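PDB 2E6V: vesicular integral-membrane protein VIP36 from Canis lupus familiaris, which acts as a calcium-dependent lectin of the early secretory pathway, binding high-mannose glycans and taking part in the transport and sorting of glycoproteins that carry them. Local coordinates for residues 43-48 and 213-218; 116-121 and 140-145; 126-131 and 148-153. One frame throughout, in Å; residues are numbered along the deposited sequence.

Contact 1 (43-48 and 213-218); sequences TPDERS and DLSDNH. With MAN (alpha-D-mannopyranose), chain F; BMA (beta-D-mannopyranose), chain B.
D213 meets R47 through its backbone carbonyl: R47 CD lies 3.0 Å from D213 O, the arginine chain running alongside the loop that holds the sugar. The two charged ends stay apart, and D213 OD1 lies well out of the guanidinium plane, so any attraction is probably electrostatic only, with no N-H directed at the oxygen. On the ligand side D213 N donates to O5 of the chain F mannose at 3.0 Å, and L214 N donates to its O6 at 2.9 Å. The polar grip on this mannose from 213-218 comes from two consecutive backbone N-H groups, while side-chain carbons of L214, CB, CG and CD1, line its C6.

S215 then points its side chain toward 43-48. Its CB sits 3.3 Å from E46 O, and its OG points at D45 OD1; the modelled separation is too short for its geometry to be trusted. D45 centres an inverse gamma turn, and its OD2 is hydrogen-bonded with T75 OG1. D216 faces away, with R159 as salt-bridge partner, while N217 ND2 is taken by H73 O. N217 CA approaches T43 O at 3.4 Å.

H218 closes the pairing twice over. Its backbone N gives a bond of 3.2 Å to T43 O, and ND1 donates to T43 OG1 at 2.8 Å, nearly straight at 173° and in the imidazole plane. With chi1 at 74°, T43 OG1 stands between its own backbone N and carbonyl carbon, facing the ring edge.

This antiparallel pair joins strand 40-43 to strand 217-227 in one sheet of the lectin sandwich; both side chains reach A209 and T211 on strand 204-211 of the other sheet, and H218 also touches V72 on strand 64-73.

Contact 2 (116-121 and 140-145); sequences YPNDET and YDHSKD. With CA (calcium ion), chain H; MAN (alpha-D-mannopyranose), chain C; MAN (alpha-D-mannopyranose), chain F; BMA (beta-D-mannopyranose), chain B.
D145 OD2 is gripped from two directions: it binds the calcium ion at 2.3 Å and accepts N118 N at 3.0 Å through its syn lone pair, with an N-H...O angle of 163°. The other oxygen, OD1, takes D119 N at 3.3 Å from above the carboxylate plane, so metal and backbone together fix the rotation of the group. The N118 amide is used at both ends. Its OD1 binds calcium at 2.2 Å, which turns ND2 outward to donate to O4 of the chain F mannose at 2.6 Å. H142 NE2 donates to that same O4 at 2.7 Å. The N118 amide lies over one face of the H142 ring, offset toward its rim, the planes 61° apart; H142 CG is anti to its backbone N (chi1 -177°), carrying the ring to the sugar. Y116 O and two waters also bind the ion, and D114 supplies both carboxylate oxygens, for seven ligand atoms in all. One of those waters donates to H142 O and is hydrogen-bonded to Y140 OH. At the next mannose, of chain C, O6 donates to N118 O at 3.1 Å and shares a hydrogen bond with Y116 OH. A long salt bridge from D119 to K144 lies farther from the ion. Calcium thus sets the asparagine that meets the sugar, the hallmark of the L-type lectin carbohydrate site.

Contact 3 (126-131 and 148-153); sequences FPYISV and WTELAG
At the margin of a lectin sheet, where strand 128-135 carries the outermost strand 152-155, S130 and G153 form an antiparallel non-hydrogen-bonded pair with their CA atoms 3.9 Å apart. Next along, L151 N donates to V131 O at 2.9 Å. A separate bond runs from V131 N to A152 O at 3.2 Å. Because G153 has no side chain, the Y128 ring can lie against its backbone, with Y128 OH 3.5 Å from G153 C; a chi1 of -164° sends the ring away from the tyrosine's own backbone N and across the neighbouring strand. E150 comes in beside it, OE1 at 4.0 Å from Y128 CE2, its carboxylate turned only 28° from the ring plane. R124 joins the two, forming a salt bridge with E150 OE2 and a cation-pi contact with Y128. On the other side V131 CG2 packs against L151 CB at 4.2 Å, and both side chains touch I194 of strand 189-194. R124 thus probably offsets the charge of E150 beside the tyrosine, while the V131 side packs apolar groups against the second sheet.

In the fold
Contacts 1 and 2 both reach the chain F mannose, their centres about 17 Å apart, and meet directly where L214 CD1 packs 3.3 Å from Y116 CE1. D83 adds a further hydrogen bond to the mannose, so the binding site draws on loops far apart in sequence. Contacts 1 and 3 do not touch, their nearest atoms being about 8 Å apart. Contact 3 lies beside the metal site and farther from the sugar: its centre is about 11 Å from that of contact 2, with F126 CZ 3.5 Å from D145 OD1, while the side chain of Y128 is about 8 Å from the calcium ion and about 13 Å from a bound mannose.

Contact 1 (43-48 and 213-218)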
loop_
_atom_site.group_PDB
_atom_site.type_symbol
_atom_site.label_atom_id
_atom_site.label_comp_id
_atom_site.label_asym_id
_atom_site.label_seq_id
_atom_site.Cartn_x
_atom_site.Cartn_y
_atom_site.Cartn_z
ATOM N N THR A 43 -0.483 -14.078 -1.136
ATOM C CA THR A 43 -0.229 -15.109 -2.128
ATOM C C THR A 43 0.821 -16.086 -1.649
ATOM O O THR A 43 1.824 -15.675 -1.041
ATOM C CB THR A 43 0.336 -14.570 -3.470
ATOM O OG1 THR A 43 1.714 -14.203 -3.290
ATOM C CG2 THR A 43 -0.493 -13.384 -4.053
ATOM N N PRO A 44 0.640 -17.381 -1.972
ATOM C CA PRO A 44 1.739 -18.337 -1.822
ATOM C C PRO A 44 2.778 -18.187 -2.919
ATOM O O PRO A 44 2.607 -17.382 -3.837
ATOM C CB PRO A 44 1.043 -19.698 -1.945
ATOM C CG PRO A 44 -0.164 -19.421 -2.759
ATOM C CD PRO A 44 -0.593 -18.030 -2.456
ATOM N N ASP A 45 3.832 -18.993 -2.821
ATOM C CA ASP A 45 4.921 -19.014 -3.785
ATOM C C ASP A 45 4.592 -19.955 -4.956
ATOM O O ASP A 45 5.302 -20.927 -5.224
ATOM C CB ASP A 45 6.245 -19.385 -3.088
ATOM C CG ASP A 45 7.471 -19.115 -3.962
ATOM O OD1 ASP A 45 7.314 -18.573 -5.083
ATOM O OD2 ASP A 45 8.606 -19.457 -3.537
ATOM N N GLU A 46 3.514 -19.628 -5.655
ATOM C CA GLU A 46 2.944 -20.430 -6.731
ATOM C C GLU A 46 2.552 -19.444 -7.810
ATOM O O GLU A 46 2.240 -18.297 -7.512
ATOM C CB GLU A 46 1.677 -21.141 -6.231
ATOM C CG GLU A 46 1.891 -22.154 -5.082
ATOM C CD GLU A 46 0.576 -22.724 -4.564
ATOM O OE1 GLU A 46 -0.415 -22.711 -5.347
ATOM O OE2 GLU A 46 0.519 -23.170 -3.381
ATOM N N ARG A 47 2.538 -19.867 -9.059
ATOM C CA ARG A 47 2.270 -18.918 -10.134
ATOM C C ARG A 47 0.797 -18.496 -10.274
ATOM O O ARG A 47 -0.116 -19.221 -9.862
ATOM C CB ARG A 47 2.819 -19.467 -11.443
ATOM C CG ARG A 47 4.310 -19.736 -11.398
ATOM C CD ARG A 47 4.859 -20.015 -12.787
ATOM N NE ARG A 47 4.344 -21.258 -13.357
ATOM C CZ ARG A 47 5.023 -22.406 -13.385
ATOM N NH1 ARG A 47 6.252 -22.470 -12.876
ATOM N NH2 ARG A 47 4.471 -23.492 -13.930
ATOM N N SER A 48 0.580 -17.306 -10.834
ATOM C CA SER A 48 -0.775 -16.811 -11.153
ATOM C C SER A 48 -1.710 -16.677 -9.949
ATOM O O SER A 48 -2.822 -17.195 -9.945
ATOM C CB SER A 48 -1.418 -17.700 -12.212
ATOM O OG SER A 48 -0.579 -17.784 -13.346
ATOM N N ASP A 213 3.914 -15.436 -13.967
ATOM C CA ASP A 213 4.812 -16.562 -14.299
ATOM C C ASP A 213 5.918 -16.638 -13.255
ATOM O O ASP A 213 6.625 -17.660 -13.139
ATOM C CB ASP A 213 5.428 -16.381 -15.700
ATOM C CG ASP A 213 6.173 -17.638 -16.196
ATOM O OD1 ASP A 213 5.515 -18.565 -16.768
ATOM O OD2 ASP A 213 7.426 -17.700 -16.031
ATOM N N LEU A 214 6.088 -15.544 -12.506
ATOM C CA LEU A 214 7.033 -15.533 -11.391
ATOM C C LEU A 214 6.262 -15.313 -10.114
ATOM O O LEU A 214 5.206 -14.646 -10.110
ATOM C CB LEU A 214 8.094 -14.464 -11.583
ATOM C CG LEU A 214 8.976 -14.600 -12.837
ATOM C CD1 LEU A 214 9.788 -13.333 -13.026
ATOM C CD2 LEU A 214 9.905 -15.843 -12.754
ATOM N N SER A 215 6.769 -15.882 -9.030
ATOM C CA SER A 215 5.988 -15.935 -7.809
ATOM C C SER A 215 6.805 -15.561 -6.587
ATOM O O SER A 215 7.976 -15.257 -6.710
ATOM C CB SER A 215 5.410 -17.342 -7.638
ATOM O OG SER A 215 6.456 -18.227 -7.272
ATOM N N ASP A 216 6.150 -15.583 -5.423
ATOM C CA ASP A 216 6.728 -15.235 -4.132
ATOM C C ASP A 216 5.663 -15.286 -3.022
ATOM O O ASP A 216 4.469 -15.177 -3.304
ATOM C CB ASP A 216 7.372 -13.849 -4.177
ATOM C CG ASP A 216 8.895 -13.886 -3.958
ATOM O OD1 ASP A 216 9.490 -14.974 -3.803
ATOM O OD2 ASP A 216 9.518 -12.812 -3.942
ATOM N N ASN A 217 6.085 -15.475 -1.768
ATOM C CA ASN A 217 5.148 -15.301 -0.656
ATOM C C ASN A 217 5.045 -13.819 -0.376
ATOM O O ASN A 217 6.061 -13.154 -0.154
ATOM C CB ASN A 217 5.591 -16.004 0.633
ATOM C CG ASN A 217 5.752 -17.485 0.461
ATOM O OD1 ASN A 217 4.784 -18.268 0.637
ATOM N ND2 ASN A 217 6.994 -17.908 0.147
ATOM N N HIS A 218 3.825 -13.310 -0.365
ATOM C CA HIS A 218 3.589 -11.945 0.046
ATOM C C HIS A 218 2.747 -11.978 1.312
ATOM O O HIS A 218 1.588 -12.442 1.285
ATOM C CB HIS A 218 2.907 -11.172 -1.065
ATOM C CG HIS A 218 3.704 -11.126 -2.330
ATOM N ND1 HIS A 218 3.596 -12.089 -3.309
ATOM C CD2 HIS A 218 4.649 -10.253 -2.760
ATOM C CE1 HIS A 218 4.423 -11.800 -4.300
ATOM N NE2 HIS A 218 5.073 -10.691 -3.988
HETATM C C1 MAN F . 4.278 -12.818 -16.863
HETATM C C2 MAN F . 3.034 -11.912 -16.772
HETATM C C3 MAN F . 3.364 -10.597 -16.053
HETATM C C4 MAN F . 4.126 -10.847 -14.750
HETATM C C5 MAN F . 5.291 -11.821 -14.995
HETATM C C6 MAN F . 6.078 -12.130 -13.735
HETATM O O2 MAN F . 1.940 -12.529 -16.114
HETATM O O3 MAN F . 2.208 -9.784 -15.869
HETATM O O4 MAN F . 4.668 -9.627 -14.341
HETATM O O5 MAN F . 4.817 -13.031 -15.571
HETATM O O6 MAN F . 5.237 -12.777 -12.800
HETATM C C1 BMA B . 12.167 -13.622 -17.911
HETATM C C2 BMA B . 10.872 -13.174 -18.628
HETATM C C3 BMA B . 9.621 -13.793 -17.954
HETATM C C4 BMA B . 9.825 -15.273 -17.666
HETATM C C5 BMA B . 11.044 -15.406 -16.779
HETATM C C6 BMA B . 11.203 -16.836 -16.258
HETATM O O1 BMA B . 13.328 -13.355 -18.679
HETATM O O2 BMA B . 10.923 -13.451 -20.021
HETATM O O3 BMA B . 8.450 -13.645 -18.724
HETATM O O4 BMA B . 8.681 -15.843 -17.082
HETATM O O5 BMA B . 12.145 -15.006 -17.585
HETATM O O6 BMA B . 12.459 -17.385 -16.620
#

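Contact 2 (116-121 and 140-145)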
loop_
_atom_site.group_PDB
_atom_site.type_symbol
_atom_site.label_atom_id
_atom_site.label_comp_id
_atom_site.label_asym_id
_atom_site.label_seq_id
_atom_site.Cartn_x
_atom_site.Cartn_y
_atom_site.Cartn_z
ATOM N N TYR A 116 9.538 -7.067 -9.434
ATOM C CA TYR A 116 9.965 -7.586 -10.730
ATOM C C TYR A 116 9.962 -6.526 -11.811
ATOM O O TYR A 116 8.947 -5.877 -12.052
ATOM C CB TYR A 116 9.169 -8.843 -11.164
ATOM C CG TYR A 116 9.582 -9.352 -12.527
ATOM C CD1 TYR A 116 10.799 -10.030 -12.712
ATOM C CD2 TYR A 116 8.773 -9.115 -13.663
ATOM C CE1 TYR A 116 11.197 -10.473 -13.995
ATOM C CE2 TYR A 116 9.143 -9.549 -14.918
ATOM C CZ TYR A 116 10.357 -10.222 -15.090
ATOM O OH TYR A 116 10.711 -10.640 -16.364
ATOM N N PRO A 117 11.110 -6.355 -12.477
ATOM C CA PRO A 117 11.257 -5.403 -13.561
ATOM C C PRO A 117 10.622 -5.930 -14.847
ATOM O O PRO A 117 11.277 -6.652 -15.615
ATOM C CB PRO A 117 12.772 -5.296 -13.714
ATOM C CG PRO A 117 13.305 -6.601 -13.218
ATOM C CD PRO A 117 12.359 -7.087 -12.193
ATOM N N ASN A 118 9.353 -5.582 -15.075
ATOM C CA ASN A 118 8.658 -6.036 -16.257
ATOM C C ASN A 118 9.252 -5.363 -17.514
ATOM O O ASN A 118 9.372 -5.971 -18.579
ATOM C CB ASN A 118 7.169 -5.714 -16.144
ATOM C CG ASN A 118 6.498 -6.448 -15.029
ATOM O OD1 ASN A 118 6.549 -6.015 -13.875
ATOM N ND2 ASN A 118 5.844 -7.561 -15.352
ATOM N N ASP A 119 9.611 -4.095 -17.360
ATOM C CA ASP A 119 10.272 -3.321 -18.390
ATOM C C ASP A 119 11.682 -3.858 -18.673
ATOM O O ASP A 119 12.614 -3.680 -17.871
ATOM C CB ASP A 119 10.318 -1.873 -17.952
ATOM C CG ASP A 119 10.930 -0.978 -18.978
ATOM O OD1 ASP A 119 11.317 -1.460 -20.077
ATOM O OD2 ASP A 119 11.011 0.222 -18.678
ATOM N N GLU A 120 11.832 -4.501 -19.829
ATOM C CA GLU A 120 13.024 -5.319 -20.105
ATOM C C GLU A 120 14.338 -4.533 -20.244
ATOM O O GLU A 120 15.411 -5.096 -20.100
ATOM C CB GLU A 120 12.792 -6.228 -21.327
ATOM C CG GLU A 120 12.405 -7.692 -20.962
ATOM C CD GLU A 120 11.820 -8.487 -22.155
ATOM O OE1 GLU A 120 12.164 -9.691 -22.306
ATOM O OE2 GLU A 120 11.010 -7.909 -22.933
ATOM N N THR A 121 14.251 -3.241 -20.533
ATOM C CA THR A 121 15.432 -2.400 -20.619
ATOM C C THR A 121 15.190 -1.176 -19.758
ATOM O O THR A 121 14.814 -0.099 -20.254
ATOM C CB THR A 121 15.734 -1.969 -22.072
ATOM O OG1 THR A 121 14.617 -1.239 -22.595
ATOM C CG2 THR A 121 16.062 -3.220 -22.985
ATOM N N TYR A 140 -2.754 1.643 -14.795
ATOM C CA TYR A 140 -1.396 1.275 -14.380
ATOM C C TYR A 140 -0.770 0.370 -15.452
ATOM O O TYR A 140 -1.226 -0.742 -15.679
ATOM C CB TYR A 140 -1.432 0.571 -13.023
ATOM C CG TYR A 140 -0.141 -0.127 -12.604
ATOM C CD1 TYR A 140 0.901 0.581 -12.045
ATOM C CD2 TYR A 140 0.019 -1.499 -12.774
ATOM C CE1 TYR A 140 2.067 -0.040 -11.646
ATOM C CE2 TYR A 140 1.171 -2.137 -12.376
ATOM C CZ TYR A 140 2.203 -1.403 -11.821
ATOM O OH TYR A 140 3.363 -2.032 -11.432
ATOM N N ASP A 141 0.291 0.846 -16.091
ATOM C CA ASP A 141 0.998 0.032 -17.091
ATOM C C ASP A 141 1.951 -0.993 -16.440
ATOM O O ASP A 141 3.112 -0.687 -16.112
ATOM C CB ASP A 141 1.755 0.911 -18.085
ATOM C CG ASP A 141 2.219 0.142 -19.332
ATOM O OD1 ASP A 141 2.848 0.812 -20.172
ATOM O OD2 ASP A 141 1.943 -1.092 -19.502
ATOM N N HIS A 142 1.440 -2.204 -16.257
ATOM C CA HIS A 142 2.180 -3.274 -15.589
ATOM C C HIS A 142 3.511 -3.535 -16.298
ATOM O O HIS A 142 4.525 -3.770 -15.651
ATOM C CB HIS A 142 1.316 -4.546 -15.519
ATOM C CG HIS A 142 1.958 -5.673 -14.780
ATOM N ND1 HIS A 142 2.128 -5.668 -13.411
ATOM C CD2 HIS A 142 2.477 -6.844 -15.219
ATOM C CE1 HIS A 142 2.739 -6.782 -13.040
ATOM N NE2 HIS A 142 2.952 -7.516 -14.117
ATOM N N SER A 143 3.494 -3.428 -17.624
ATOM C CA SER A 143 4.643 -3.748 -18.478
ATOM C C SER A 143 5.773 -2.742 -18.372
ATOM O O SER A 143 6.881 -3.017 -18.823
ATOM C CB SER A 143 4.196 -3.796 -19.942
ATOM O OG SER A 143 4.252 -2.481 -20.510
ATOM N N LYS A 144 5.495 -1.563 -17.825
ATOM C CA LYS A 144 6.522 -0.541 -17.660
ATOM C C LYS A 144 6.733 -0.188 -16.193
ATOM O O LYS A 144 7.181 0.916 -15.865
ATOM C CB LYS A 144 6.186 0.732 -18.466
ATOM C CG LYS A 144 5.794 0.525 -19.925
ATOM C CD LYS A 144 6.849 -0.196 -20.763
ATOM C CE LYS A 144 7.693 0.745 -21.602
ATOM N NZ LYS A 144 8.708 -0.074 -22.325
ATOM N N ASP A 145 6.366 -1.115 -15.317
ATOM C CA ASP A 145 6.430 -0.911 -13.876
ATOM C C ASP A 145 5.766 0.382 -13.385
ATOM O O ASP A 145 6.165 0.962 -12.368
ATOM C CB ASP A 145 7.870 -1.017 -13.417
ATOM C CG ASP A 145 8.519 -2.297 -13.884
ATOM O OD1 ASP A 145 9.492 -2.206 -14.662
ATOM O OD2 ASP A 145 8.017 -3.388 -13.510
HETATM CA CA CA H . 6.970 -4.845 -12.104
HETATM C C1 MAN C . 7.504 -12.889 -17.949
HETATM C C2 MAN C . 6.097 -13.013 -18.506
HETATM C C3 MAN C . 6.157 -12.447 -19.934
HETATM C C4 MAN C . 6.593 -10.975 -19.927
HETATM C C5 MAN C . 7.882 -10.792 -19.104
HETATM C C6 MAN C . 8.174 -9.323 -18.761
HETATM O O2 MAN C . 5.255 -12.178 -17.715
HETATM O O3 MAN C . 4.907 -12.579 -20.558
HETATM O O4 MAN C . 6.760 -10.497 -21.255
HETATM O O5 MAN C . 7.839 -11.510 -17.878
HETATM O O6 MAN C . 9.574 -9.107 -18.660
HETATM C C1 MAN F . 4.278 -12.818 -16.863
HETATM C C2 MAN F . 3.034 -11.912 -16.772
HETATM C C3 MAN F . 3.364 -10.597 -16.053
HETATM C C4 MAN F . 4.126 -10.847 -14.750
HETATM C C5 MAN F . 5.291 -11.821 -14.995
HETATM C C6 MAN F . 6.078 -12.130 -13.735
HETATM O O2 MAN F . 1.940 -12.529 -16.114
HETATM O O3 MAN F . 2.208 -9.784 -15.869
HETATM O O4 MAN F . 4.668 -9.627 -14.341
HETATM O O5 MAN F . 4.817 -13.031 -15.571
HETATM O O6 MAN F . 5.237 -12.777 -12.800
HETATM C C1 BMA B . 12.167 -13.622 -17.911
HETATM C C2 BMA B . 10.872 -13.174 -18.628
HETATM C C3 BMA B . 9.621 -13.793 -17.954
HETATM C C4 BMA B . 9.825 -15.273 -17.666
HETATM C C5 BMA B . 11.044 -15.406 -16.779
HETATM C C6 BMA B . 11.203 -16.836 -16.258
HETATM O O1 BMA B . 13.328 -13.355 -18.679
HETATM O O2 BMA B . 10.923 -13.451 -20.021
HETATM O O3 BMA B . 8.450 -13.645 -18.724
HETATM O O4 BMA B . 8.681 -15.843 -17.082
HETATM O O5 BMA B . 12.145 -15.006 -17.585
HETATM O O6 BMA B . 12.459 -17.385 -16.620
HETATM O O HOH W 1 4.784 -4.161 -12.796
HETATM O O HOH W 2 6.037 -6.528 -10.995
#

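Contact 3 (126-131 and 148-153)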
loop_
_atom_site.group_PDB
_atom_site.type_symbol
_atom_site.label_atom_id
_atom_site.label_comp_id
_atom_site.label_asym_id
_atom_site.label_seq_id
_atom_site.Cartn_x
_atom_site.Cartn_y
_atom_site.Cartn_z
ATOM N N PHE A 126 15.565 -2.775 -8.622
ATOM C CA PHE A 126 14.419 -3.290 -7.880
ATOM C C PHE A 126 14.916 -4.025 -6.639
ATOM O O PHE A 126 16.117 -4.311 -6.533
ATOM C CB PHE A 126 13.605 -4.222 -8.791
ATOM C CG PHE A 126 12.748 -3.474 -9.806
ATOM C CD1 PHE A 126 13.337 -2.744 -10.827
ATOM C CD2 PHE A 126 11.369 -3.456 -9.686
ATOM C CE1 PHE A 126 12.576 -2.036 -11.720
ATOM C CE2 PHE A 126 10.590 -2.744 -10.574
ATOM C CZ PHE A 126 11.187 -2.030 -11.592
ATOM N N PRO A 127 14.024 -4.299 -5.665
ATOM C CA PRO A 127 12.633 -3.875 -5.618
ATOM C C PRO A 127 12.545 -2.372 -5.547
ATOM O O PRO A 127 13.453 -1.702 -5.020
ATOM C CB PRO A 127 12.124 -4.480 -4.316
ATOM C CG PRO A 127 13.098 -5.574 -3.962
ATOM C CD PRO A 127 14.394 -5.115 -4.488
ATOM N N TYR A 128 11.446 -1.855 -6.072
ATOM C CA TYR A 128 11.219 -0.435 -6.193
ATOM C C TYR A 128 9.878 -0.099 -5.555
ATOM O O TYR A 128 8.876 -0.764 -5.803
ATOM C CB TYR A 128 11.217 -0.049 -7.687
ATOM C CG TYR A 128 11.378 1.421 -7.943
ATOM C CD1 TYR A 128 12.643 2.032 -7.911
ATOM C CD2 TYR A 128 10.282 2.219 -8.221
ATOM C CE1 TYR A 128 12.797 3.418 -8.155
ATOM C CE2 TYR A 128 10.413 3.604 -8.478
ATOM C CZ TYR A 128 11.662 4.204 -8.432
ATOM O OH TYR A 128 11.775 5.583 -8.659
ATOM N N ILE A 129 9.862 0.935 -4.733
ATOM C CA ILE A 129 8.649 1.432 -4.129
ATOM C C ILE A 129 8.254 2.740 -4.791
ATOM O O ILE A 129 9.096 3.604 -5.003
ATOM C CB ILE A 129 8.858 1.676 -2.645
ATOM C CG1 ILE A 129 9.253 0.365 -1.950
ATOM C CG2 ILE A 129 7.608 2.343 -2.014
ATOM C CD1 ILE A 129 9.235 0.426 -0.489
ATOM N N SER A 130 6.969 2.890 -5.116
ATOM C CA SER A 130 6.468 4.111 -5.749
ATOM C C SER A 130 5.028 4.398 -5.360
ATOM O O SER A 130 4.298 3.490 -4.904
ATOM C CB SER A 130 6.562 3.971 -7.244
ATOM O OG SER A 130 5.826 2.848 -7.646
ATOM N N VAL A 131 4.612 5.648 -5.533
ATOM C CA VAL A 131 3.224 6.033 -5.263
ATOM C C VAL A 131 2.536 6.551 -6.497
ATOM O O VAL A 131 3.157 7.166 -7.354
ATOM C CB VAL A 131 3.101 7.060 -4.134
ATOM C CG1 VAL A 131 3.487 6.388 -2.810
ATOM C CG2 VAL A 131 4.000 8.284 -4.413
ATOM N N TRP A 148 5.241 5.686 -16.000
ATOM C CA TRP A 148 4.536 6.883 -16.536
ATOM C C TRP A 148 3.347 7.419 -15.707
ATOM O O TRP A 148 2.877 8.508 -15.958
ATOM C CB TRP A 148 4.212 6.726 -18.027
ATOM C CG TRP A 148 5.497 6.604 -18.781
ATOM C CD1 TRP A 148 6.215 5.453 -19.003
ATOM C CD2 TRP A 148 6.294 7.676 -19.305
ATOM N NE1 TRP A 148 7.388 5.740 -19.649
ATOM C CE2 TRP A 148 7.479 7.089 -19.846
ATOM C CE3 TRP A 148 6.124 9.064 -19.390
ATOM C CZ2 TRP A 148 8.467 7.839 -20.483
ATOM C CZ3 TRP A 148 7.117 9.817 -20.022
ATOM C CH2 TRP A 148 8.277 9.200 -20.560
ATOM N N THR A 149 2.921 6.705 -14.668
ATOM C CA THR A 149 1.840 7.208 -13.776
ATOM C C THR A 149 2.256 7.428 -12.310
ATOM O O THR A 149 1.423 7.694 -11.445
ATOM C CB THR A 149 0.587 6.279 -13.822
ATOM O OG1 THR A 149 0.996 4.903 -13.758
ATOM C CG2 THR A 149 -0.213 6.503 -15.117
ATOM N N GLU A 150 3.545 7.338 -12.026
ATOM C CA GLU A 150 3.998 7.449 -10.662
ATOM C C GLU A 150 4.378 8.905 -10.307
ATOM O O GLU A 150 4.758 9.688 -11.174
ATOM C CB GLU A 150 5.139 6.435 -10.407
ATOM C CG GLU A 150 6.570 7.008 -10.400
ATOM C CD GLU A 150 7.668 6.009 -10.827
ATOM O OE1 GLU A 150 7.442 4.778 -10.843
ATOM O OE2 GLU A 150 8.792 6.473 -11.147
ATOM N N LEU A 151 4.294 9.261 -9.033
ATOM C CA LEU A 151 4.655 10.610 -8.609
ATOM C C LEU A 151 6.062 10.706 -8.071
ATOM O O LEU A 151 6.648 11.776 -8.085
ATOM C CB LEU A 151 3.710 11.072 -7.506
ATOM C CG LEU A 151 2.258 11.142 -7.937
ATOM C CD1 LEU A 151 1.385 11.385 -6.718
ATOM C CD2 LEU A 151 2.133 12.271 -8.952
ATOM N N ALA A 152 6.571 9.589 -7.556
ATOM C CA ALA A 152 7.901 9.470 -6.928
ATOM C C ALA A 152 8.114 7.999 -6.542
ATOM O O ALA A 152 7.190 7.193 -6.605
ATOM C CB ALA A 152 8.020 10.383 -5.685
ATOM N N GLY A 153 9.336 7.656 -6.167
ATOM C CA GLY A 153 9.672 6.288 -5.790
ATOM C C GLY A 153 11.098 6.220 -5.280
ATOM O O GLY A 153 11.850 7.171 -5.420
#